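Local coordinates for protein Myo-inositol phosphohydrolase (Mitsuokella multacida, PDB 4WU3) that probably removes phosphate from inositol polyphosphates such as phytate, as a PTP-like phosphatase, and is caught here with bound inositol-(1,3,4,5)-tetrakisphosphate, at residues Lys370-Phe376 with Tyr578-Glu582. The protein carries 2 engineered substitutions. Sequence-based numbering, arbitrary orientation.
Sequences KKTGKGF and YVAYE
Y578 reaches from a type I beta turn, Y578 to Y581, into a type II turn, G373 to F376. The turns sit in loops, one after strand 357-358, the other between helices 564-573 and 593-613, probably in the second PTP-like half. The tight part is the Y578 ring. CG lies anti to the backbone N (chi1 -160°), which carries the ring along the backbone of T372 and G373. Y578 CD2 is 3.4 Å from T372 C, and T372 CB sits over one face toward the rim. L568 and Y572 of helix 564-573 also touch this side chain. At the far end, Y578 OH donates to K374 O at 2.6 Å, from above the carbonyl plane. A phenylalanine here would probably leave K374 O without this donor and the 373-376 turn less firmly held.

The other side is looser and wetter. Three waters link the two backbones; one joins K371 O to Y578 N. The three lysine chains run outward; K374 NZ forms a salt bridge with E604. The Y581 side chain is about 6 Å from the bound inositol-(1,3,4,5)-tetrakisphosphate and packs edge-to-face with Y596 of its pocket. Two carbonyl oxygens lie at the Y581 ring edge, in the ring plane: Y581 CE1 is 3.5 Å from K370 O, and Y581 CD1 is 3.6 Å from T372 O.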
loop_
_atom_site.group_PDB
_atom_site.type_symbol
_atom_site.label_atom_id
_atom_site.label_comp_id
_atom_site.label_asym_id
_atom_site.label_seq_id
_atom_site.Cartn_x
_atom_site.Cartn_y
_atom_site.Cartn_z
ATOM N N LYS A 370 19.851 33.287 -6.118
ATOM C CA LYS A 370 19.181 32.113 -5.568
ATOM C C LYS A 370 19.228 30.917 -6.514
ATOM O O LYS A 370 18.977 29.790 -6.100
ATOM C CB LYS A 370 17.752 32.459 -5.168
ATOM C CG LYS A 370 17.714 33.291 -3.896
ATOM C CD LYS A 370 16.301 33.624 -3.468
ATOM C CE LYS A 370 15.718 34.722 -4.334
ATOM N NZ LYS A 370 14.345 35.082 -3.885
ATOM N N LYS A 371 19.594 31.165 -7.767
ATOM C CA LYS A 371 19.772 30.096 -8.740
ATOM C C LYS A 371 21.240 29.807 -9.019
ATOM O O LYS A 371 21.574 29.121 -9.997
ATOM C CB LYS A 371 19.044 30.435 -10.038
ATOM C CG LYS A 371 17.539 30.335 -9.895
ATOM C CD LYS A 371 16.812 30.781 -11.146
ATOM C CE LYS A 371 15.317 30.564 -10.979
ATOM N NZ LYS A 371 14.543 31.162 -12.094
ATOM N N THR A 372 22.114 30.328 -8.158
ATOM C CA THR A 372 23.542 30.045 -8.253
ATOM C C THR A 372 23.861 28.921 -7.260
ATOM O O THR A 372 23.144 27.921 -7.218
ATOM C CB THR A 372 24.417 31.308 -8.025
ATOM O OG1 THR A 372 24.226 31.827 -6.704
ATOM C CG2 THR A 372 24.058 32.398 -9.028
ATOM N N GLY A 373 24.920 29.067 -6.472
ATOM C CA GLY A 373 25.333 28.017 -5.548
ATOM C C GLY A 373 26.723 28.255 -4.996
ATOM O O GLY A 373 27.219 29.386 -5.013
ATOM N N LYS A 374 27.353 27.187 -4.510
ATOM C CA LYS A 374 28.668 27.269 -3.883
ATOM C C LYS A 374 29.719 27.859 -4.826
ATOM O O LYS A 374 29.900 27.387 -5.948
ATOM C CB LYS A 374 29.110 25.878 -3.408
ATOM C CG LYS A 374 30.475 25.844 -2.731
ATOM C CD LYS A 374 30.875 24.431 -2.314
ATOM C CE LYS A 374 32.227 24.420 -1.608
ATOM N NZ LYS A 374 32.728 23.038 -1.361
ATOM N N GLY A 375 30.407 28.896 -4.357
ATOM C CA GLY A 375 31.523 29.488 -5.095
ATOM C C GLY A 375 31.122 30.641 -6.003
ATOM O O GLY A 375 31.964 31.227 -6.681
ATOM N N PHE A 376 29.839 30.970 -6.040
ATOM C CA PHE A 376 29.381 31.977 -6.988
ATOM C C PHE A 376 29.924 33.365 -6.687
ATOM O O PHE A 376 29.785 33.877 -5.574
ATOM C CB PHE A 376 27.858 32.068 -7.050
ATOM C CG PHE A 376 27.374 33.250 -7.846
ATOM C CD1 PHE A 376 27.473 33.253 -9.225
ATOM C CD2 PHE A 376 26.876 34.378 -7.209
ATOM C CE1 PHE A 376 27.061 34.343 -9.961
ATOM C CE2 PHE A 376 26.457 35.474 -7.940
ATOM C CZ PHE A 376 26.550 35.456 -9.321
ATOM N N TYR A 578 23.802 27.506 -13.429
ATOM C CA TYR A 578 24.888 27.248 -12.491
ATOM C C TYR A 578 24.941 25.747 -12.239
ATOM O O TYR A 578 23.985 25.176 -11.703
ATOM C CB TYR A 578 24.661 27.995 -11.175
ATOM C CG TYR A 578 25.923 28.163 -10.354
ATOM C CD1 TYR A 578 26.876 29.108 -10.711
ATOM C CD2 TYR A 578 26.164 27.378 -9.232
ATOM C CE1 TYR A 578 28.033 29.263 -9.979
ATOM C CE2 TYR A 578 27.323 27.527 -8.493
ATOM C CZ TYR A 578 28.250 28.474 -8.871
ATOM O OH TYR A 578 29.408 28.642 -8.155
ATOM N N VAL A 579 26.053 25.111 -12.612
ATOM C CA VAL A 579 26.117 23.659 -12.618
ATOM C C VAL A 579 25.936 23.075 -11.225
ATOM O O VAL A 579 25.476 21.950 -11.095
ATOM C CB VAL A 579 27.447 23.135 -13.181
ATOM C CG1 VAL A 579 27.482 21.608 -13.143
ATOM C CG2 VAL A 579 27.667 23.638 -14.598
ATOM N N ALA A 580 26.316 23.827 -10.192
ATOM C CA ALA A 580 26.314 23.297 -8.823
ATOM C C ALA A 580 25.086 23.746 -8.040
ATOM O O ALA A 580 25.071 23.696 -6.813
ATOM C CB ALA A 580 27.593 23.676 -8.078
ATOM N N TYR A 581 24.050 24.155 -8.760
ATOM C CA TYR A 581 22.782 24.498 -8.131
ATOM C C TYR A 581 22.236 23.316 -7.341
ATOM O O TYR A 581 22.259 22.168 -7.806
ATOM C CB TYR A 581 21.757 24.937 -9.182
ATOM C CG TYR A 581 20.361 25.163 -8.623
ATOM C CD1 TYR A 581 20.057 26.300 -7.887
ATOM C CD2 TYR A 581 19.351 24.228 -8.827
ATOM C CE1 TYR A 581 18.786 26.497 -7.372
ATOM C CE2 TYR A 581 18.081 24.421 -8.322
ATOM C CZ TYR A 581 17.802 25.554 -7.598
ATOM O OH TYR A 581 16.536 25.731 -7.102
ATOM N N GLU A 582 21.751 23.598 -6.139
ATOM C CA GLU A 582 21.029 22.604 -5.362
ATOM C C GLU A 582 19.759 23.247 -4.848
ATOM O O GLU A 582 19.723 24.456 -4.602
ATOM C CB GLU A 582 21.864 22.079 -4.187
ATOM C CG GLU A 582 23.250 21.607 -4.572
ATOM C CD GLU A 582 23.813 20.615 -3.584
ATOM O OE1 GLU A 582 24.887 20.870 -3.012
ATOM O OE2 GLU A 582 23.185 19.567 -3.381
HETATM O O HOH W 1 21.012 27.817 -12.375
HETATM O O HOH W 2 22.355 26.211 -4.873
HETATM O O HOH W 3 26.005 24.685 -4.295
#